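Local coordinates for protein 5,10-methylenetetrahydrofolate dehydrogenase (Bombyx mori, PDB 5ZF1) that probably catalyses the NADP+-dependent oxidation of 5,10-methylenetetrahydrofolate to 5,10-methenyltetrahydrofolate in one-carbon folate metabolism, at residues Glu147-Phe152 / Ile215-Thr220; Arg3-Lys8 / Thr236-Gly241; Gln20-Trp25 / Arg31-Arg36; Lys58-Asp63 / Met284-Thr289. All coordinates share one frame; numbering follows the deposited sequence.

Contact 1: residues Glu147-Phe152 / Ile215-Thr220. With SO4 (sulfate ion), chain E.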
# COMPACT_ATOMS: atom_id res chain seq x y z
N GLU B 147 -1.75 17.71 2.82
CA GLU B 147 -2.47 18.95 3.12
C GLU B 147 -1.68 20.19 2.72
O GLU B 147 -2.26 21.19 2.28
CB GLU B 147 -2.82 18.98 4.61
CG GLU B 147 -3.91 19.99 5.00
CD GLU B 147 -5.27 19.72 4.35
OE1 GLU B 147 -5.61 18.55 4.06
OE2 GLU B 147 -6.02 20.70 4.14
N MET B 148 -0.35 20.15 2.86
CA MET B 148 0.46 21.28 2.40
C MET B 148 0.31 21.47 0.90
O MET B 148 0.20 22.60 0.41
CB MET B 148 1.92 21.07 2.81
CG MET B 148 2.13 21.01 4.32
SD MET B 148 3.83 20.75 4.89
CE MET B 148 4.79 21.67 3.68
N LEU B 149 0.28 20.37 0.14
CA LEU B 149 0.11 20.47 -1.30
C LEU B 149 -1.25 21.04 -1.67
O LEU B 149 -1.35 21.90 -2.55
CB LEU B 149 0.30 19.11 -1.96
CG LEU B 149 1.72 18.54 -1.88
CD1 LEU B 149 1.71 17.06 -2.17
CD2 LEU B 149 2.64 19.31 -2.82
N LYS B 150 -2.31 20.55 -1.01
CA LYS B 150 -3.65 21.02 -1.33
C LYS B 150 -3.84 22.47 -0.92
O LYS B 150 -4.44 23.25 -1.66
CB LYS B 150 -4.70 20.14 -0.65
CG LYS B 150 -4.64 18.69 -1.11
CD LYS B 150 -5.72 17.84 -0.46
CE LYS B 150 -6.99 17.81 -1.29
NZ LYS B 150 -7.65 19.14 -1.40
N ARG B 151 -3.34 22.85 0.25
CA ARG B 151 -3.61 24.20 0.73
C ARG B 151 -2.81 25.25 -0.04
O ARG B 151 -3.24 26.40 -0.13
CB ARG B 151 -3.32 24.30 2.22
CG ARG B 151 -4.25 23.47 3.05
CD ARG B 151 -5.48 24.24 3.46
NE ARG B 151 -6.35 23.43 4.30
CZ ARG B 151 -7.14 23.92 5.25
NH1 ARG B 151 -7.15 25.23 5.49
NH2 ARG B 151 -7.90 23.11 5.97
N PHE B 152 -1.66 24.88 -0.60
CA PHE B 152 -0.88 25.83 -1.38
C PHE B 152 -1.15 25.72 -2.87
O PHE B 152 -0.42 26.33 -3.67
CB PHE B 152 0.61 25.67 -1.06
CG PHE B 152 0.98 26.16 0.31
CD1 PHE B 152 1.10 27.51 0.57
CD2 PHE B 152 1.18 25.27 1.36
CE1 PHE B 152 1.43 27.97 1.84
CE2 PHE B 152 1.51 25.72 2.63
CZ PHE B 152 1.64 27.07 2.86
N ILE B 215 7.26 17.70 -8.45
CA ILE B 215 7.19 17.71 -6.99
C ILE B 215 8.23 16.73 -6.50
O ILE B 215 8.29 15.62 -7.03
CB ILE B 215 5.80 17.29 -6.48
CG1 ILE B 215 4.71 18.25 -6.98
CG2 ILE B 215 5.76 17.24 -4.96
CD1 ILE B 215 3.30 17.66 -6.85
N ILE B 216 9.04 17.14 -5.53
CA ILE B 216 9.96 16.24 -4.82
C ILE B 216 9.62 16.31 -3.34
O ILE B 216 9.55 17.39 -2.75
CB ILE B 216 11.44 16.60 -5.04
CG1 ILE B 216 11.78 16.63 -6.53
CG2 ILE B 216 12.39 15.59 -4.28
CD1 ILE B 216 13.22 17.17 -6.78
N ILE B 217 9.43 15.14 -2.73
CA ILE B 217 9.17 15.02 -1.30
C ILE B 217 10.28 14.15 -0.73
O ILE B 217 10.43 13.00 -1.13
CB ILE B 217 7.80 14.39 -1.03
CG1 ILE B 217 6.69 15.35 -1.48
CG2 ILE B 217 7.66 14.04 0.45
CD1 ILE B 217 5.37 14.69 -1.74
N THR B 218 11.08 14.72 0.19
CA THR B 218 12.17 13.97 0.84
C THR B 218 11.67 13.50 2.20
O THR B 218 11.51 14.31 3.12
CB THR B 218 13.44 14.80 1.00
OG1 THR B 218 13.24 15.89 1.92
CG2 THR B 218 13.93 15.35 -0.34
N ALA B 219 11.44 12.19 2.34
CA ALA B 219 10.87 11.61 3.55
C ALA B 219 11.82 10.63 4.21
O ALA B 219 11.50 10.08 5.27
CB ALA B 219 9.55 10.89 3.23
N THR B 220 12.98 10.41 3.62
CA THR B 220 13.89 9.40 4.13
C THR B 220 14.65 9.89 5.36
O THR B 220 14.91 11.08 5.53
CB THR B 220 14.87 8.99 3.03
OG1 THR B 220 15.82 8.07 3.59
CG2 THR B 220 15.58 10.20 2.46
S SO4 E . 14.72 4.74 2.56
O1 SO4 E . 13.32 4.61 2.97
O2 SO4 E . 15.04 5.89 1.74
O3 SO4 E . 15.50 4.82 3.78
O4 SO4 E . 15.13 3.53 1.83
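Leu149, in the last turns of a helix, faces Ile215 at the start of a strand across 9.5 Å between their CA atoms, a spacing that leaves the backbones apart and the joining to side chains. Leu149 carries the contact with both branches of its fork. Its CD2 lies 4.3 Å from Ile215 CG2, while CD1 turns to Ile217, whose CD1 is 4.4 Å away in one of two modelled conformers, so the second touch is less certain. Residues two apart in a strand share a face, which is why one leucine can meet both isoleucines. Branched aliphatic chains suit this buried seam, where no polar group of either segment bonds across.

The helix end is tied both within itself and to helix 7-26. Arg151 NE and Glu147 OE2 form a salt bridge of 2.8 Å, nearly straight at 166°; the oxygen accepts through its anti lone pair and lies close to the guanidinium plane. Arg151 NH2 adds a salt bridge to Glu17. Beyond the strand's other end, Thr220 OG1 donates to sulfate O2 at 3.0 Å and is also hydrogen-bonded with Leu222 N, which helps to fix the hydroxyl. The ion, probably from the crystallisation liquor, is bonded by Arg166 N and Arg199 NE too, a position consistent with a phosphate site of the dinucleotide cofactor.

Through Leu149, which also touches Ile238 of strand 236-239, helix 140-151 packs on one face of the parallel sheet of the NAD(P)-binding domain. Strand 215-218 runs between that strand and strand 160-164, and Ile216 packs against Ile164 and Ile237.

Contact 2: residues Arg3-Lys8 / Thr236-Gly241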
# COMPACT_ATOMS: atom_id res chain seq x y z
N ARG B 3 8.19 30.41 -3.51
CA ARG B 3 7.21 30.57 -2.45
C ARG B 3 7.58 29.71 -1.25
O ARG B 3 8.13 28.61 -1.40
CB ARG B 3 5.82 30.16 -2.91
CG ARG B 3 5.36 30.71 -4.24
CD ARG B 3 4.11 29.98 -4.67
NE ARG B 3 3.13 29.87 -3.59
CZ ARG B 3 2.16 28.96 -3.54
NH1 ARG B 3 2.05 28.05 -4.50
NH2 ARG B 3 1.32 28.94 -2.52
N ILE B 4 7.24 30.18 -0.06
CA ILE B 4 7.57 29.49 1.17
C ILE B 4 6.36 28.68 1.61
O ILE B 4 5.27 29.23 1.82
CB ILE B 4 8.02 30.47 2.27
CG1 ILE B 4 8.93 31.55 1.67
CG2 ILE B 4 8.75 29.73 3.37
CD1 ILE B 4 10.27 31.03 1.19
N LEU B 5 6.53 27.36 1.75
CA LEU B 5 5.46 26.49 2.24
C LEU B 5 5.65 26.32 3.75
O LEU B 5 6.11 25.29 4.23
CB LEU B 5 5.47 25.16 1.51
CG LEU B 5 5.57 25.21 -0.01
CD1 LEU B 5 6.08 23.89 -0.58
CD2 LEU B 5 4.21 25.58 -0.60
N ASP B 6 5.26 27.35 4.49
CA ASP B 6 5.48 27.41 5.94
C ASP B 6 4.44 26.57 6.66
O ASP B 6 3.30 27.00 6.85
CB ASP B 6 5.45 28.85 6.43
CG ASP B 6 5.63 28.96 7.93
OD1 ASP B 6 6.18 28.02 8.55
OD2 ASP B 6 5.21 29.99 8.50
N GLY B 7 4.83 25.36 7.09
CA GLY B 7 3.90 24.48 7.76
C GLY B 7 3.45 24.98 9.12
O GLY B 7 2.37 24.61 9.59
N LYS B 8 4.26 25.81 9.77
CA LYS B 8 3.86 26.34 11.07
C LYS B 8 2.65 27.25 10.93
O LYS B 8 1.68 27.14 11.69
CB LYS B 8 5.02 27.09 11.73
CG LYS B 8 4.72 27.56 13.14
CD LYS B 8 5.82 28.46 13.66
CE LYS B 8 6.25 28.04 15.05
NZ LYS B 8 6.90 26.70 15.02
N THR B 236 8.11 21.96 -6.91
CA THR B 236 7.76 22.10 -5.51
C THR B 236 8.60 21.11 -4.73
O THR B 236 8.61 19.92 -5.07
CB THR B 236 6.27 21.82 -5.31
OG1 THR B 236 5.51 22.79 -6.04
CG2 THR B 236 5.90 21.86 -3.85
N ILE B 237 9.27 21.59 -3.70
CA ILE B 237 10.18 20.80 -2.87
C ILE B 237 9.65 20.82 -1.44
O ILE B 237 9.57 21.88 -0.82
CB ILE B 237 11.61 21.34 -2.93
CG1 ILE B 237 12.05 21.58 -4.37
CG2 ILE B 237 12.57 20.43 -2.12
CD1 ILE B 237 12.30 20.33 -5.17
N ILE B 238 9.32 19.65 -0.91
CA ILE B 238 8.89 19.52 0.48
C ILE B 238 9.86 18.60 1.20
O ILE B 238 10.00 17.42 0.84
CB ILE B 238 7.46 18.98 0.59
CG1 ILE B 238 6.49 20.01 0.00
CG2 ILE B 238 7.13 18.66 2.06
CD1 ILE B 238 5.09 19.50 -0.21
N ASP B 239 10.54 19.15 2.22
CA ASP B 239 11.41 18.40 3.11
C ASP B 239 10.62 17.98 4.35
O ASP B 239 10.22 18.82 5.15
CB ASP B 239 12.64 19.24 3.46
CG ASP B 239 13.71 18.46 4.18
OD1 ASP B 239 13.47 17.29 4.53
OD2 ASP B 239 14.82 19.01 4.37
N VAL B 240 10.40 16.67 4.51
CA VAL B 240 9.57 16.19 5.61
C VAL B 240 10.29 16.38 6.95
O VAL B 240 9.64 16.52 8.00
CB VAL B 240 9.17 14.72 5.37
CG1 VAL B 240 8.32 14.20 6.50
CG2 VAL B 240 8.41 14.60 4.06
N GLY B 241 11.62 16.44 6.94
CA GLY B 241 12.37 16.68 8.16
C GLY B 241 12.69 15.44 8.96
O GLY B 241 12.93 15.54 10.17
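Leu5 is the whole reach of the N-terminal segment toward strand 236-239, and its CD1 methyl does the touching. It follows strand 3-4, the edge strand, within this chain, of the parallel sheet of the NAD(P)-binding domain, and reaches past strand 269-270. CD1 sits 3.9 Å from both Thr236 CG2 and Ile238 CG1, and 4.0 Å from the carbonyl oxygen of Ile237 between them. The leucine crosses both partners at about a right angle, with that methyl as the point of contact. Thr236 takes part through CG2, its OG1 lying beside the backbone N (chi1 -62°). Leu5 CD2 turns toward Phe152, and the side chain also touches Ala269. A branched, apolar chain suits this buried spot.

The outer part is loose by comparison. Ile4 and Lys8 are exposed, and Asp6 is partly so, occupying the N-cap of helix 7-26. Its OD1 accepts from Lys8 N at 3.2 Å, from well above the carboxylate plane, a role for which a short acidic side chain is well shaped. At the far end of the other segment Asp239 forms an Asx turn, OD1 accepting from Gly241 N at 3.2 Å. Gly241 has positive phi (86°), which a residue without CB adopts easily. Asp239 OD2 has a further donor in Asp257 N.

The polar bonds lie within each segment or go to other parts of the chain. What passes directly between the two segments is van der Waals contact, which favours close fit but imposes little directional constraint, while the sheet is continued through strand 269-270.

Contact 3: residues Gln20-Trp25 / Arg31-Arg36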
# COMPACT_ATOMS: atom_id res chain seq x y z
N GLN B 20 -13.24 25.58 15.45
CA GLN B 20 -14.62 25.91 15.11
C GLN B 20 -15.42 24.66 14.75
O GLN B 20 -16.58 24.52 15.17
CB GLN B 20 -14.65 26.89 13.95
CG GLN B 20 -13.77 28.11 14.13
CD GLN B 20 -13.68 28.94 12.87
OE1 GLN B 20 -13.80 28.42 11.76
NE2 GLN B 20 -13.48 30.25 13.04
N LYS B 21 -14.84 23.75 13.96
CA LYS B 21 -15.60 22.58 13.53
C LYS B 21 -15.93 21.67 14.71
O LYS B 21 -17.02 21.08 14.74
CB LYS B 21 -14.83 21.82 12.45
CG LYS B 21 -14.76 22.59 11.14
CD LYS B 21 -14.06 21.79 10.06
CE LYS B 21 -13.94 22.60 8.78
NZ LYS B 21 -13.24 21.83 7.71
N ILE B 22 -14.99 21.52 15.65
CA ILE B 22 -15.22 20.68 16.82
C ILE B 22 -16.32 21.28 17.69
O ILE B 22 -17.19 20.56 18.18
CB ILE B 22 -13.90 20.52 17.61
CG1 ILE B 22 -12.89 19.67 16.81
CG2 ILE B 22 -14.16 19.87 18.96
CD1 ILE B 22 -11.47 19.62 17.45
N ALA B 23 -16.30 22.59 17.88
CA ALA B 23 -17.33 23.23 18.69
C ALA B 23 -18.71 23.03 18.08
O ALA B 23 -19.68 22.73 18.79
CB ALA B 23 -17.03 24.72 18.86
N GLN B 24 -18.82 23.18 16.75
CA GLN B 24 -20.10 22.95 16.07
C GLN B 24 -20.61 21.53 16.29
O GLN B 24 -21.79 21.31 16.56
CB GLN B 24 -19.94 23.25 14.58
CG GLN B 24 -21.25 23.28 13.81
CD GLN B 24 -22.38 23.91 14.59
OE1 GLN B 24 -22.27 25.04 15.06
NE2 GLN B 24 -23.48 23.18 14.74
N TRP B 25 -19.72 20.53 16.16
CA TRP B 25 -20.11 19.14 16.33
C TRP B 25 -20.46 18.83 17.79
O TRP B 25 -21.39 18.07 18.07
CB TRP B 25 -18.99 18.22 15.82
CG TRP B 25 -19.16 16.76 16.08
CD1 TRP B 25 -19.90 15.88 15.34
CD2 TRP B 25 -18.54 15.99 17.11
NE1 TRP B 25 -19.80 14.62 15.87
CE2 TRP B 25 -18.96 14.65 16.95
CE3 TRP B 25 -17.66 16.29 18.16
CZ2 TRP B 25 -18.54 13.62 17.80
CZ3 TRP B 25 -17.24 15.27 19.00
CH2 TRP B 25 -17.70 13.95 18.82
N ARG B 31 -19.90 14.71 23.03
CA ARG B 31 -18.78 14.99 23.91
C ARG B 31 -17.56 15.38 23.09
O ARG B 31 -17.36 14.87 21.99
CB ARG B 31 -18.43 13.77 24.76
CG ARG B 31 -19.53 13.33 25.71
CD ARG B 31 -19.43 14.12 26.99
NE ARG B 31 -20.42 13.73 27.99
CZ ARG B 31 -20.51 14.30 29.18
NH1 ARG B 31 -19.67 15.26 29.51
NH2 ARG B 31 -21.44 13.91 30.05
N ALA B 32 -16.75 16.28 23.63
CA ALA B 32 -15.54 16.69 22.93
C ALA B 32 -14.63 15.48 22.72
O ALA B 32 -14.56 14.60 23.58
CB ALA B 32 -14.81 17.78 23.70
N PRO B 33 -13.90 15.43 21.61
CA PRO B 33 -13.00 14.29 21.36
C PRO B 33 -11.95 14.17 22.45
O PRO B 33 -11.43 15.18 22.94
CB PRO B 33 -12.37 14.63 20.01
CG PRO B 33 -13.25 15.62 19.38
CD PRO B 33 -13.88 16.41 20.52
N THR B 34 -11.60 12.93 22.79
CA THR B 34 -10.62 12.64 23.83
C THR B 34 -9.49 11.80 23.25
O THR B 34 -9.74 10.88 22.46
CB THR B 34 -11.25 11.89 24.99
OG1 THR B 34 -11.80 10.66 24.52
CG2 THR B 34 -12.37 12.74 25.62
N ILE B 35 -8.26 12.11 23.66
CA ILE B 35 -7.07 11.37 23.25
C ILE B 35 -6.25 11.01 24.48
O ILE B 35 -6.13 11.80 25.43
CB ILE B 35 -6.23 12.16 22.23
CG1 ILE B 35 -4.99 11.36 21.81
CG2 ILE B 35 -5.80 13.52 22.76
CD1 ILE B 35 -4.18 12.02 20.74
N ARG B 36 -5.70 9.80 24.47
CA ARG B 36 -4.77 9.33 25.49
C ARG B 36 -3.45 9.03 24.81
O ARG B 36 -3.42 8.26 23.85
CB ARG B 36 -5.31 8.09 26.20
CG ARG B 36 -6.69 8.29 26.81
CD ARG B 36 -6.63 9.21 28.04
NE ARG B 36 -7.95 9.43 28.61
CZ ARG B 36 -8.68 10.53 28.43
NH1 ARG B 36 -8.22 11.53 27.69
NH2 ARG B 36 -9.88 10.62 28.99
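Trp25 and Ile22, one turn apart on a helix, both pack on Pro33, in the segment that leads into strand 34-40. Pro33 CD is the shared target: Ile22 CG2 reaches it at 3.8 Å and Trp25 CZ3 at 3.9 Å. Proline suits the place by offering a compact, rigid block of CH2 groups. The indole and the proline ring slide past one another in opposite directions. Trp25 CZ3 also comes within 3.0 Å of Arg31 O, a close approach; this oxygen and Pro33 CD both meet the indole obliquely. A chi1 of 173° carries the indole away from the backbone N and out toward Pro33.

Next outward, Phe290 of helix 277-298 stacks edge-to-face with Trp25, Ala293 backs both Trp25 and Pro33, and Ile62 touches both Ile22 and Pro33. Replacing Trp25 by an alanine here would probably leave Pro33 uncovered on one side and Phe290 without its stacking partner. Asn30 ND2 bonds to Trp25 O, fastening the connecting loop to the helix end.

Helix 7-26 thus packs, after a short loop, against the start of strand 34-40, in an alpha/beta domain whose parallel sheet sets that strand between strands 63-69 and 93-96.

Contact 4: residues Lys58-Asp63 / Met284-Thr289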
# COMPACT_ATOMS: atom_id res chain seq x y z
N LYS B 58 -5.48 21.19 23.61
CA LYS B 58 -6.09 22.28 24.37
C LYS B 58 -6.57 23.39 23.46
O LYS B 58 -7.69 23.90 23.61
CB LYS B 58 -5.10 22.82 25.40
CG LYS B 58 -5.24 22.23 26.79
CD LYS B 58 -4.61 23.13 27.84
CE LYS B 58 -5.37 24.44 27.98
NZ LYS B 58 -5.36 24.93 29.39
N PHE B 59 -5.75 23.75 22.46
CA PHE B 59 -6.10 24.85 21.58
C PHE B 59 -7.39 24.58 20.82
O PHE B 59 -8.24 25.47 20.71
CB PHE B 59 -4.95 25.14 20.61
CG PHE B 59 -5.19 26.32 19.72
CD1 PHE B 59 -5.88 26.19 18.52
CD2 PHE B 59 -4.73 27.58 20.08
CE1 PHE B 59 -6.10 27.27 17.70
CE2 PHE B 59 -4.94 28.67 19.26
CZ PHE B 59 -5.63 28.52 18.07
N VAL B 60 -7.56 23.37 20.29
CA VAL B 60 -8.71 23.08 19.43
C VAL B 60 -9.92 22.55 20.19
O VAL B 60 -11.00 22.42 19.59
CB VAL B 60 -8.34 22.07 18.32
CG1 VAL B 60 -7.26 22.66 17.43
CG2 VAL B 60 -7.91 20.73 18.92
N GLY B 61 -9.80 22.25 21.47
CA GLY B 61 -10.93 21.76 22.24
C GLY B 61 -11.00 20.26 22.34
O GLY B 61 -12.09 19.72 22.54
N ILE B 62 -9.89 19.57 22.16
CA ILE B 62 -9.76 18.14 22.39
C ILE B 62 -9.21 17.94 23.80
O ILE B 62 -8.35 18.70 24.26
CB ILE B 62 -8.85 17.53 21.31
CG1 ILE B 62 -9.60 17.51 19.97
CG2 ILE B 62 -8.35 16.12 21.71
CD1 ILE B 62 -8.73 17.09 18.79
N ASP B 63 -9.74 16.96 24.51
CA ASP B 63 -9.30 16.67 25.88
C ASP B 63 -8.24 15.58 25.83
O ASP B 63 -8.56 14.42 25.54
CB ASP B 63 -10.47 16.25 26.76
CG ASP B 63 -11.56 17.28 26.78
OD1 ASP B 63 -11.26 18.46 26.50
OD2 ASP B 63 -12.71 16.91 27.07
N MET B 284 -2.57 17.49 12.14
CA MET B 284 -3.25 16.36 11.52
C MET B 284 -3.61 15.28 12.53
O MET B 284 -4.61 14.58 12.35
CB MET B 284 -2.40 15.79 10.39
CG MET B 284 -2.30 16.70 9.20
SD MET B 284 -3.89 17.07 8.48
CE MET B 284 -4.01 18.75 8.99
N LEU B 285 -2.80 15.09 13.59
CA LEU B 285 -3.20 14.19 14.67
C LEU B 285 -4.51 14.67 15.30
O LEU B 285 -5.35 13.85 15.68
CB LEU B 285 -2.13 14.10 15.75
CG LEU B 285 -0.85 13.31 15.46
CD1 LEU B 285 0.16 13.50 16.58
CD2 LEU B 285 -1.19 11.83 15.25
N MET B 286 -4.67 15.98 15.43
CA MET B 286 -5.92 16.52 15.98
C MET B 286 -7.08 16.29 15.02
O MET B 286 -8.18 15.92 15.45
CB MET B 286 -5.74 18.01 16.28
CG MET B 286 -4.69 18.29 17.34
SD MET B 286 -4.94 17.36 18.87
CE MET B 286 -3.37 16.49 19.01
N HIS B 287 -6.84 16.49 13.72
CA HIS B 287 -7.83 16.14 12.72
C HIS B 287 -8.26 14.68 12.86
O HIS B 287 -9.45 14.36 12.79
CB HIS B 287 -7.26 16.40 11.31
CG HIS B 287 -8.08 15.80 10.22
ND1 HIS B 287 -7.86 14.53 9.73
CD2 HIS B 287 -9.16 16.27 9.55
CE1 HIS B 287 -8.74 14.26 8.78
NE2 HIS B 287 -9.54 15.30 8.66
N ASN B 288 -7.28 13.78 13.01
CA ASN B 288 -7.60 12.36 13.11
C ASN B 288 -8.39 12.03 14.37
O ASN B 288 -9.26 11.16 14.34
CB ASN B 288 -6.31 11.53 13.09
CG ASN B 288 -5.69 11.44 11.71
OD1 ASN B 288 -6.23 11.96 10.75
ND2 ASN B 288 -4.56 10.73 11.61
N THR B 289 -8.11 12.73 15.47
CA THR B 289 -8.85 12.48 16.70
C THR B 289 -10.31 12.92 16.56
O THR B 289 -11.23 12.19 16.96
CB THR B 289 -8.17 13.21 17.88
OG1 THR B 289 -6.82 12.75 18.01
CG2 THR B 289 -8.90 12.93 19.20
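Ile62 and Met286, their CA atoms 7.6 Å apart, make the principal apolar touch. The CD1 methyl of Ile62 lies 3.8 Å from Met286 SD. It also comes within 4.0 Å of Thr289 CB. Met286 bends at chi2 (-53°), folding its sulfur toward the isoleucine; a flexible, polarisable chain can mould itself to a branched neighbour in this way. Val60 CG2 adds a looser touch on Met286 CG at 4.3 Å, and Ile62 CG2 meets Thr289 CG2 at 4.1 Å.

Of a different kind is the approach of Ile62 CD1 to Met286 O at 3.6 Å, a methyl against a backbone carbonyl and no hydrogen bond.

The hydrogen bonds stay off the interface. Thr289 OG1 donates to Leu285 O at 3.0 Å, and Thr289 N reaches the same oxygen from the opposite face of its plane. This satisfies the buried hydroxyl and leaves CG2 for Ile62. An alanine in place of Thr289 would probably open a gap where Ile62 packs on CG2, and is likely to cost Leu285 O its side-chain donor. Asn288 OD1 accepts from His287 ND1.

Gly61 leaves the helix with positive phi (95°), easy without a CB, and so turns the chain into Ile62. Hydrocarbon and sulfur contact alone thus joins the two segments directly, while Thr289 OG1 is satisfied within its own helix and Asn288 ND2 by the carbonyls of Val138 and Ile119.

From the N terminus, the chain opens contact 2 at 3-8, then closes the short loop of contact 3 between helix 7-26 and strand 34-40. Contact 4 opens at 58-63. Contact 1 starts at 147-152 and closes at 215-220, within the spans of both contacts 2 and 4. Contact 2 closes at 236-241 and contact 4 at 284-289, so these two cross, while contact 3 lies within contact 2 and before contact 4. Contacts 1 and 2 meet in the Rossmann-type sheet through neighbouring strands; contacts 3 and 4 meet where strand 34-40 pairs with Asp63. Helix 7-26 serves contacts 2 and 3, bridging the two domains.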